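Local coordinates for hypothetical protein Cgl1923 (Corynebacterium glutamicum ATCC 13032, PDB 2P90), which is of unknown function but belongs to the PAC2 family, whose relatives include proteasome assembly chaperones, so a proteasome-related role is possible, at residues B[61-72]-B[110-119]; B[144-152]-B[259-267]. All coordinates share one frame; numbering follows the deposited sequence.

The two contacts lie on opposite sides of the chain's centre, their centres about 37 Å apart, and share no helix or strand. Contact 1 is mostly buried: the turns after strand 54-61 meet the loop leading into helix 116-129, and two other subunits close over it. Its chemistry mixes backbone bonds, an aspartate gripped from two faces and an aromatic pair. Contact 2 is partly buried and touched by no other chain of the assembly; there the loop between strands 134-143 and 153-157 packs on helix 253-276, mainly through side chains, with a proline ring also bedding on the helix backbone. That proline, a tyrosine ring and a two-pronged arginine-aspartate pair dominate it.

Contact 1 of 2, residues B[61-72]-B[110-119]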
loop_
_atom_site.group_PDB
_atom_site.type_symbol
_atom_site.label_atom_id
_atom_site.label_comp_id
_atom_site.label_asym_id
_atom_site.label_seq_id
_atom_site.Cartn_x
_atom_site.Cartn_y
_atom_site.Cartn_z
ATOM N N PHE B 61 5.699 3.796 -19.920
ATOM C CA PHE B 61 4.689 3.028 -19.239
ATOM C C PHE B 61 3.588 3.921 -18.631
ATOM O O PHE B 61 3.823 5.100 -18.247
ATOM C CB PHE B 61 5.355 2.114 -18.221
ATOM C CG PHE B 61 6.097 0.960 -18.858
ATOM C CD1 PHE B 61 5.526 -0.306 -18.904
ATOM C CD2 PHE B 61 7.355 1.152 -19.455
ATOM C CE1 PHE B 61 6.208 -1.398 -19.506
ATOM C CE2 PHE B 61 8.044 0.077 -20.069
ATOM C CZ PHE B 61 7.458 -1.208 -20.089
ATOM N N ASN B 62 2.384 3.354 -18.603
ATOM C CA ASN B 62 1.216 4.001 -18.016
ATOM C C ASN B 62 1.177 3.777 -16.523
ATOM O O ASN B 62 0.906 2.665 -16.057
ATOM C CB ASN B 62 -0.083 3.476 -18.655
ATOM C CG ASN B 62 -1.343 4.221 -18.146
ATOM O OD1 ASN B 62 -1.266 5.147 -17.320
ATOM N ND2 ASN B 62 -2.482 3.842 -18.657
ATOM N N ASN B 63 1.445 4.837 -15.778
ATOM C CA ASN B 63 1.367 4.830 -14.308
ATOM C C ASN B 63 -0.033 4.534 -13.710
ATOM O O ASN B 63 -0.146 4.041 -12.600
ATOM C CB ASN B 63 1.892 6.156 -13.776
ATOM C CG ASN B 63 3.411 6.247 -13.814
ATOM O OD1 ASN B 63 4.111 5.341 -14.323
ATOM N ND2 ASN B 63 3.945 7.328 -13.213
ATOM N N ASP B 64 -1.093 4.803 -14.451
ATOM C CA ASP B 64 -2.444 4.453 -13.985
ATOM C C ASP B 64 -2.636 2.935 -13.885
ATOM O O ASP B 64 -3.407 2.460 -13.038
ATOM C CB ASP B 64 -3.517 5.094 -14.859
ATOM C CG ASP B 64 -3.712 6.597 -14.568
ATOM O OD1 ASP B 64 -3.127 7.172 -13.614
ATOM O OD2 ASP B 64 -4.496 7.223 -15.295
ATOM N N GLU B 65 -1.900 2.185 -14.718
ATOM C CA GLU B 65 -1.954 0.729 -14.650
ATOM C C GLU B 65 -1.020 0.166 -13.578
ATOM O O GLU B 65 -1.251 -0.930 -13.115
ATOM C CB GLU B 65 -1.626 0.075 -16.022
ATOM C CG GLU B 65 -2.668 0.318 -17.144
ATOM C CD GLU B 65 -4.040 -0.326 -16.890
ATOM O OE1 GLU B 65 -4.145 -1.487 -16.423
ATOM O OE2 GLU B 65 -5.045 0.338 -17.180
ATOM N N LEU B 66 -0.003 0.937 -13.170
ATOM C CA LEU B 66 1.203 0.397 -12.547
ATOM C C LEU B 66 1.495 0.869 -11.136
ATOM O O LEU B 66 2.087 0.123 -10.366
ATOM C CB LEU B 66 2.427 0.578 -13.470
ATOM C CG LEU B 66 2.405 -0.273 -14.779
ATOM C CD1 LEU B 66 3.503 0.155 -15.784
ATOM C CD2 LEU B 66 2.468 -1.790 -14.538
ATOM N N ILE B 67 0.995 2.055 -10.774
ATOM C CA ILE B 67 1.394 2.755 -9.541
ATOM C C ILE B 67 0.224 2.927 -8.535
ATOM O O ILE B 67 -0.912 3.294 -8.914
ATOM C CB ILE B 67 1.964 4.197 -9.888
ATOM C CG1 ILE B 67 3.183 4.144 -10.855
ATOM C CG2 ILE B 67 2.195 5.073 -8.632
ATOM C CD1 ILE B 67 4.430 3.380 -10.371
ATOM N N ASP B 68 0.529 2.676 -7.262
ATOM C CA ASP B 68 -0.318 3.092 -6.142
ATOM C C ASP B 68 0.140 4.488 -5.773
ATOM O O ASP B 68 1.135 4.667 -5.103
ATOM C CB ASP B 68 -0.127 2.154 -4.924
ATOM C CG ASP B 68 -1.042 2.533 -3.732
ATOM O OD1 ASP B 68 -1.308 3.749 -3.489
ATOM O OD2 ASP B 68 -1.497 1.611 -3.019
ATOM N N TYR B 69 -0.613 5.501 -6.179
ATOM C CA TYR B 69 -0.098 6.869 -6.057
ATOM C C TYR B 69 -0.111 7.357 -4.616
ATOM O O TYR B 69 0.659 8.272 -4.272
ATOM C CB TYR B 69 -0.899 7.832 -6.881
ATOM C CG TYR B 69 -0.819 7.708 -8.373
ATOM C CD1 TYR B 69 0.018 8.547 -9.116
ATOM C CD2 TYR B 69 -1.643 6.806 -9.061
ATOM C CE1 TYR B 69 0.038 8.485 -10.514
ATOM C CE2 TYR B 69 -1.616 6.731 -10.432
ATOM C CZ TYR B 69 -0.785 7.568 -11.153
ATOM O OH TYR B 69 -0.810 7.513 -12.525
ATOM N N ARG B 70 -0.987 6.787 -3.790
ATOM C CA ARG B 70 -0.989 7.136 -2.373
ATOM C C ARG B 70 0.218 6.556 -1.627
ATOM O O ARG B 70 0.688 7.153 -0.637
ATOM C CB ARG B 70 -2.327 6.871 -1.667
ATOM C CG ARG B 70 -3.387 7.936 -1.951
ATOM C CD ARG B 70 -4.780 7.635 -1.263
ATOM N NE ARG B 70 -4.788 8.090 0.114
ATOM C CZ ARG B 70 -4.667 7.316 1.205
ATOM N NH1 ARG B 70 -4.563 5.972 1.114
ATOM N NH2 ARG B 70 -4.641 7.911 2.407
ATOM N N SER B 71 0.755 5.432 -2.102
ATOM C CA SER B 71 2.099 5.006 -1.613
ATOM C C SER B 71 3.256 5.874 -2.120
ATOM O O SER B 71 4.176 6.112 -1.372
ATOM C CB SER B 71 2.441 3.552 -1.928
ATOM O OG SER B 71 1.295 2.750 -1.908
ATOM N N ARG B 72 3.238 6.309 -3.383
ATOM C CA ARG B 72 4.371 7.066 -3.937
ATOM C C ARG B 72 4.305 8.569 -3.738
ATOM O O ARG B 72 5.334 9.181 -3.446
ATOM C CB ARG B 72 4.535 6.814 -5.414
ATOM C CG ARG B 72 4.496 5.383 -5.808
ATOM C CD ARG B 72 5.607 4.492 -5.142
ATOM N NE ARG B 72 5.698 3.330 -6.005
ATOM C CZ ARG B 72 6.782 2.814 -6.544
ATOM N NH1 ARG B 72 7.996 3.247 -6.289
ATOM N NH2 ARG B 72 6.603 1.792 -7.318
ATOM N N PRO B 110 10.138 4.256 -11.419
ATOM C CA PRO B 110 9.675 3.499 -10.235
ATOM C C PRO B 110 9.388 2.018 -10.504
ATOM O O PRO B 110 8.770 1.690 -11.546
ATOM C CB PRO B 110 8.353 4.193 -9.905
ATOM C CG PRO B 110 7.896 4.774 -11.239
ATOM C CD PRO B 110 9.150 5.279 -11.823
ATOM N N GLU B 111 9.804 1.138 -9.586
ATOM C CA GLU B 111 9.323 -0.246 -9.627
ATOM C C GLU B 111 7.785 -0.187 -9.580
ATOM O O GLU B 111 7.253 0.437 -8.675
ATOM C CB GLU B 111 9.829 -1.040 -8.409
ATOM C CG GLU B 111 9.150 -2.389 -8.242
ATOM C CD GLU B 111 9.589 -3.171 -7.020
ATOM O OE1 GLU B 111 9.643 -2.603 -5.894
ATOM O OE2 GLU B 111 9.860 -4.388 -7.194
ATOM N N PRO B 112 7.057 -0.822 -10.535
ATOM C CA PRO B 112 5.560 -0.835 -10.407
ATOM C C PRO B 112 5.038 -1.397 -9.087
ATOM O O PRO B 112 5.601 -2.380 -8.586
ATOM C CB PRO B 112 5.123 -1.763 -11.551
ATOM C CG PRO B 112 6.227 -1.552 -12.603
ATOM C CD PRO B 112 7.514 -1.475 -11.781
ATOM N N ASP B 113 3.977 -0.800 -8.534
ATOM C CA ASP B 113 3.275 -1.407 -7.390
ATOM C C ASP B 113 2.368 -2.568 -7.887
ATOM O O ASP B 113 2.148 -3.543 -7.170
ATOM C CB ASP B 113 2.389 -0.393 -6.663
ATOM C CG ASP B 113 3.143 0.743 -6.057
ATOM O OD1 ASP B 113 3.715 0.591 -4.935
ATOM O OD2 ASP B 113 3.105 1.844 -6.655
ATOM N N LEU B 114 1.862 -2.444 -9.124
ATOM C CA LEU B 114 0.787 -3.290 -9.625
ATOM C C LEU B 114 1.160 -4.030 -10.912
ATOM O O LEU B 114 2.083 -3.625 -11.649
ATOM C CB LEU B 114 -0.473 -2.419 -9.885
ATOM C CG LEU B 114 -0.852 -1.326 -8.843
ATOM C CD1 LEU B 114 -1.967 -0.460 -9.337
ATOM C CD2 LEU B 114 -1.192 -1.896 -7.437
ATOM N N ARG B 115 0.398 -5.099 -11.184
ATOM C CA ARG B 115 0.447 -5.798 -12.467
ATOM C C ARG B 115 1.853 -6.330 -12.872
ATOM O O ARG B 115 2.253 -6.178 -14.059
ATOM C CB ARG B 115 -0.065 -4.883 -13.588
ATOM C CG ARG B 115 -1.537 -4.466 -13.497
ATOM C CD ARG B 115 -2.138 -4.497 -14.923
ATOM N NE ARG B 115 -3.551 -4.511 -14.775
ATOM C CZ ARG B 115 -4.369 -5.523 -14.978
ATOM N NH1 ARG B 115 -3.998 -6.673 -15.485
ATOM N NH2 ARG B 115 -5.611 -5.335 -14.654
ATOM N N TRP B 116 2.573 -6.951 -11.934
ATOM C CA TRP B 116 3.895 -7.503 -12.241
ATOM C C TRP B 116 3.909 -8.509 -13.439
ATOM O O TRP B 116 4.849 -8.495 -14.221
ATOM C CB TRP B 116 4.530 -8.110 -11.002
ATOM C CG TRP B 116 5.054 -7.100 -9.992
ATOM C CD1 TRP B 116 4.935 -5.705 -10.023
ATOM C CD2 TRP B 116 5.745 -7.406 -8.793
ATOM N NE1 TRP B 116 5.524 -5.153 -8.903
ATOM C CE2 TRP B 116 6.025 -6.172 -8.134
ATOM C CE3 TRP B 116 6.142 -8.604 -8.188
ATOM C CZ2 TRP B 116 6.703 -6.118 -6.915
ATOM C CZ3 TRP B 116 6.803 -8.543 -6.952
ATOM C CH2 TRP B 116 7.073 -7.318 -6.340
ATOM N N GLY B 117 2.847 -9.325 -13.581
ATOM C CA GLY B 117 2.641 -10.216 -14.710
ATOM C C GLY B 117 2.558 -9.507 -16.050
ATOM O O GLY B 117 3.354 -9.776 -16.929
ATOM N N ASP B 118 1.597 -8.594 -16.219
ATOM C CA ASP B 118 1.515 -7.809 -17.450
ATOM C C ASP B 118 2.775 -6.985 -17.689
ATOM O O ASP B 118 3.206 -6.846 -18.825
ATOM C CB ASP B 118 0.292 -6.897 -17.462
ATOM C CG ASP B 118 -1.046 -7.673 -17.366
ATOM O OD1 ASP B 118 -1.100 -8.866 -17.723
ATOM O OD2 ASP B 118 -2.054 -7.079 -16.920
ATOM N N PHE B 119 3.369 -6.461 -16.620
ATOM C CA PHE B 119 4.571 -5.630 -16.724
ATOM C C PHE B 119 5.793 -6.407 -17.218
ATOM O O PHE B 119 6.492 -5.965 -18.128
ATOM C CB PHE B 119 4.894 -4.944 -15.379
ATOM C CG PHE B 119 6.161 -4.160 -15.405
ATOM C CD1 PHE B 119 6.231 -2.952 -16.105
ATOM C CD2 PHE B 119 7.309 -4.625 -14.733
ATOM C CE1 PHE B 119 7.429 -2.225 -16.151
ATOM C CE2 PHE B 119 8.507 -3.919 -14.789
ATOM C CZ PHE B 119 8.574 -2.719 -15.485
HETATM O O HOH W 1 -5.535 -1.868 -14.341
HETATM O O HOH W 2 2.329 -0.291 -2.822
#
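The carbonyl of Leu66 turns toward the backbone of 113-114, accepting from Leu114 N (O to N 2.9 Å) and, weakly, from Asp113 N. Beside it, Asp113 reaches back across the contact. Its OD2 accepts from Asp68 N at 2.8 Å and from Arg72 NE at 3.1 Å, the two donors arriving from opposite faces of the carboxylate. The arginine bond is almost straight (178°) and comes in on the syn side, within the guanidinium plane; the two planes stand at 81°, and a single N-H, that of NE, makes the bond. A bend at chi2 brings the Arg72 head round to Asp113, though the outer end of the guanidinium is doubtfully placed. Asp113 OD1 turns to Arg70 of the third subunit.

Leu66 lies alongside Pro112, CD2 to CB 4.0 Å, while Ile67 CD1 meets Pro110 CG at 3.8 Å. Further along, Phe119 presents its edge to the face of Phe61 in an offset edge-to-face pair, centroids 5.2 Å apart and planes at 60°. Pro112 CG sits over the centre of a Phe119 face. At the other end of the contact, Glu65 OE1 and Arg115 NE are 3.5 Å apart, the oxygen well out of the guanidinium plane, so that no N-H points at it; a water bonded to OE1 reaches NE only weakly. Glu65 OE2 pairs with Arg115 of the second subunit, and Arg115 NH2 with Glu65 of the third.

In this three-chain assembly the same loop and short helices meet both other subunits, shaping part of the subunit interface of this PAC2-family protein.

Contact 2 of 2, residues B[144-152]-B[259-267]; sequences TVPHTRPTV and VGALEQQYD
Tyr266 reaches from helix 253-276 across the loop 144-152, and Arg149 lies over its ring. Arg149 CB stands 3.5 Å from the Tyr266 ring centroid, only 6° off the normal, a CH-pi contact over the middle of the face. With CG anti to its own backbone N (chi1 -174°), the tyrosine extends far enough for its OH to give a weak hydrogen bond to Pro150 O at 2.8 Å. Val145 CG1 lies at the ring edge, and Val152 CG2 comes within 3.5 Å of Tyr266 OH.

Beyond the ring, the Arg149 chain bends at chi2 (-69°), which carries the guanidinium to Asp267. The grip is side-on and two-pronged: NE donates to Asp267 OD1 at 3.1 Å, and NH2 to the syn lone pair of OD2 at 3.0 Å. The two flat groups are nearly coplanar. Arg149 NH1 donates instead to Thr148 O, which fixes the rotation of the head, while Glu263 CB and CG pack over one guanidinium face. Glu263, extended beyond CG, accepts from Thr148 OG1 through OE2; at 2.5 Å this bond is very short. Its carboxylate lies stacked on the guanidinium, planes close to parallel, too far for a salt bridge but near enough for the opposite charges probably to attract.

Pro146, first residue of a type I turn ending at Arg149, beds against the helix with CB 4.0 Å from Leu262 CB and CD against the tyrosine. Leu262 CD2 meets Thr144.

His147 bonds Tyr204 through ND1 and meets the ring of His242 in helix 232-250, where Leu245 and Thr249 also touch it. Val145 rests on Pro202 at the end of strand 194-202, so the loop is wedged between that strand and the two C-terminal helices 232-250 and 253-276.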
loop_
_atom_site.group_PDB
_atom_site.type_symbol
_atom_site.label_atom_id
_atom_site.label_comp_id
_atom_site.label_asym_id
_atom_site.label_seq_id
_atom_site.Cartn_x
_atom_site.Cartn_y
_atom_site.Cartn_z
ATOM N N THR B 144 26.832 -6.177 5.684
ATOM C CA THR B 144 27.792 -6.092 6.780
ATOM C C THR B 144 29.180 -6.046 6.145
ATOM O O THR B 144 29.910 -7.040 6.127
ATOM C CB THR B 144 27.654 -7.288 7.758
ATOM O OG1 THR B 144 27.663 -8.499 7.011
ATOM C CG2 THR B 144 26.353 -7.210 8.544
ATOM N N VAL B 145 29.479 -4.878 5.578
ATOM C CA VAL B 145 30.728 -4.568 4.914
ATOM C C VAL B 145 31.069 -3.163 5.377
ATOM O O VAL B 145 30.154 -2.384 5.721
ATOM C CB VAL B 145 30.625 -4.621 3.347
ATOM C CG1 VAL B 145 30.321 -6.043 2.852
ATOM C CG2 VAL B 145 29.621 -3.591 2.776
ATOM N N PRO B 146 32.378 -2.831 5.433
ATOM C CA PRO B 146 32.801 -1.491 5.883
ATOM C C PRO B 146 32.958 -0.453 4.770
ATOM O O PRO B 146 33.257 -0.817 3.634
ATOM C CB PRO B 146 34.168 -1.767 6.523
ATOM C CG PRO B 146 34.694 -3.011 5.812
ATOM C CD PRO B 146 33.527 -3.718 5.156
ATOM N N HIS B 147 32.814 0.831 5.106
ATOM C CA HIS B 147 33.122 1.895 4.144
ATOM C C HIS B 147 34.600 1.965 3.785
ATOM O O HIS B 147 34.985 2.656 2.820
ATOM C CB HIS B 147 32.623 3.284 4.634
ATOM C CG HIS B 147 33.440 3.876 5.741
ATOM N ND1 HIS B 147 33.199 3.600 7.070
ATOM C CD2 HIS B 147 34.479 4.749 5.720
ATOM C CE1 HIS B 147 34.063 4.265 7.819
ATOM N NE2 HIS B 147 34.851 4.968 7.024
ATOM N N THR B 148 35.425 1.260 4.565
ATOM C CA THR B 148 36.893 1.308 4.442
ATOM C C THR B 148 37.463 0.243 3.496
ATOM O O THR B 148 38.671 0.072 3.409
ATOM C CB THR B 148 37.571 1.174 5.829
ATOM O OG1 THR B 148 37.003 0.053 6.512
ATOM C CG2 THR B 148 37.364 2.463 6.709
ATOM N N ARG B 149 36.592 -0.473 2.793
ATOM C CA ARG B 149 37.010 -1.528 1.861
ATOM C C ARG B 149 36.320 -1.323 0.502
ATOM O O ARG B 149 35.227 -0.755 0.458
ATOM C CB ARG B 149 36.670 -2.908 2.439
ATOM C CG ARG B 149 37.512 -3.292 3.637
ATOM C CD ARG B 149 38.955 -3.533 3.194
ATOM N NE ARG B 149 39.791 -4.046 4.271
ATOM C CZ ARG B 149 40.465 -3.289 5.143
ATOM N NH1 ARG B 149 40.421 -1.949 5.101
ATOM N NH2 ARG B 149 41.184 -3.888 6.077
ATOM N N PRO B 150 36.947 -1.786 -0.604
ATOM C CA PRO B 150 36.294 -1.610 -1.924
ATOM C C PRO B 150 34.849 -2.135 -1.933
ATOM O O PRO B 150 34.526 -3.083 -1.199
ATOM C CB PRO B 150 37.168 -2.427 -2.886
ATOM C CG PRO B 150 38.516 -2.587 -2.188
ATOM C CD PRO B 150 38.246 -2.501 -0.697
ATOM N N THR B 151 33.994 -1.489 -2.739
ATOM C CA THR B 151 32.594 -1.906 -2.929
ATOM C C THR B 151 32.448 -3.148 -3.820
ATOM O O THR B 151 32.876 -3.176 -4.975
ATOM C CB THR B 151 31.702 -0.742 -3.436
ATOM O OG1 THR B 151 31.675 0.296 -2.452
ATOM C CG2 THR B 151 30.273 -1.207 -3.655
ATOM N N VAL B 152 31.833 -4.176 -3.259
ATOM C CA VAL B 152 31.644 -5.422 -3.966
ATOM C C VAL B 152 30.284 -5.489 -4.700
ATOM O O VAL B 152 29.291 -4.887 -4.263
ATOM C CB VAL B 152 31.775 -6.589 -2.987
ATOM C CG1 VAL B 152 31.192 -7.871 -3.580
ATOM C CG2 VAL B 152 33.246 -6.757 -2.597
ATOM N N VAL B 259 33.843 -0.843 12.747
ATOM C CA VAL B 259 34.450 -0.807 11.406
ATOM C C VAL B 259 35.567 -1.857 11.238
ATOM O O VAL B 259 35.596 -2.585 10.236
ATOM C CB VAL B 259 34.964 0.651 11.043
ATOM C CG1 VAL B 259 35.698 0.699 9.686
ATOM C CG2 VAL B 259 33.788 1.647 11.066
ATOM N N GLY B 260 36.468 -1.932 12.220
ATOM C CA GLY B 260 37.551 -2.927 12.230
ATOM C C GLY B 260 37.078 -4.372 12.237
ATOM O O GLY B 260 37.670 -5.226 11.582
ATOM N N ALA B 261 36.008 -4.656 12.971
ATOM C CA ALA B 261 35.400 -5.993 12.943
ATOM C C ALA B 261 34.796 -6.362 11.556
ATOM O O ALA B 261 34.932 -7.498 11.097
ATOM C CB ALA B 261 34.375 -6.133 14.047
ATOM N N LEU B 262 34.164 -5.404 10.890
ATOM C CA LEU B 262 33.708 -5.602 9.497
ATOM C C LEU B 262 34.867 -5.727 8.503
ATOM O O LEU B 262 34.752 -6.440 7.490
ATOM C CB LEU B 262 32.747 -4.492 9.045
ATOM C CG LEU B 262 31.419 -4.309 9.805
ATOM C CD1 LEU B 262 30.742 -2.926 9.502
ATOM C CD2 LEU B 262 30.457 -5.486 9.528
ATOM N N GLU B 263 35.970 -5.037 8.795
ATOM C CA GLU B 263 37.188 -5.103 7.987
ATOM C C GLU B 263 37.796 -6.492 8.023
ATOM O O GLU B 263 38.241 -7.008 6.987
ATOM C CB GLU B 263 38.211 -4.082 8.477
ATOM C CG GLU B 263 37.869 -2.645 8.074
ATOM C CD GLU B 263 38.817 -1.592 8.651
ATOM O OE1 GLU B 263 39.769 -1.954 9.403
ATOM O OE2 GLU B 263 38.604 -0.395 8.351
ATOM N N GLN B 264 37.779 -7.095 9.214
ATOM C CA GLN B 264 38.332 -8.425 9.442
ATOM C C GLN B 264 37.479 -9.465 8.727
ATOM O O GLN B 264 37.986 -10.283 7.962
ATOM C CB GLN B 264 38.403 -8.722 10.946
ATOM C CG GLN B 264 39.622 -9.547 11.342
ATOM C CD GLN B 264 39.690 -9.894 12.850
ATOM O OE1 GLN B 264 38.685 -9.776 13.593
ATOM N NE2 GLN B 264 40.877 -10.351 13.301
ATOM N N GLN B 265 36.175 -9.414 8.982
ATOM C CA GLN B 265 35.175 -10.205 8.272
ATOM C C GLN B 265 35.365 -10.153 6.741
ATOM O O GLN B 265 35.486 -11.180 6.084
ATOM C CB GLN B 265 33.799 -9.676 8.678
ATOM C CG GLN B 265 32.596 -10.272 7.954
ATOM C CD GLN B 265 31.266 -9.855 8.614
ATOM O OE1 GLN B 265 30.321 -9.439 7.930
ATOM N NE2 GLN B 265 31.195 -9.971 9.955
ATOM N N TYR B 266 35.439 -8.932 6.210
ATOM C CA TYR B 266 35.651 -8.652 4.793
ATOM C C TYR B 266 36.906 -9.313 4.205
ATOM O O TYR B 266 36.848 -9.933 3.131
ATOM C CB TYR B 266 35.708 -7.124 4.601
ATOM C CG TYR B 266 35.770 -6.678 3.161
ATOM C CD1 TYR B 266 34.632 -6.209 2.501
ATOM C CD2 TYR B 266 36.966 -6.763 2.439
ATOM C CE1 TYR B 266 34.696 -5.811 1.166
ATOM C CE2 TYR B 266 37.040 -6.386 1.108
ATOM C CZ TYR B 266 35.897 -5.906 0.480
ATOM O OH TYR B 266 35.992 -5.499 -0.831
ATOM N N ASP B 267 38.040 -9.134 4.893
ATOM C CA ASP B 267 39.354 -9.643 4.445
ATOM C C ASP B 267 39.386 -11.175 4.483
ATOM O O ASP B 267 39.912 -11.846 3.583
ATOM C CB ASP B 267 40.478 -9.069 5.319
ATOM C CG ASP B 267 40.663 -7.568 5.126
ATOM O OD1 ASP B 267 40.406 -7.069 4.012
ATOM O OD2 ASP B 267 41.093 -6.878 6.081
#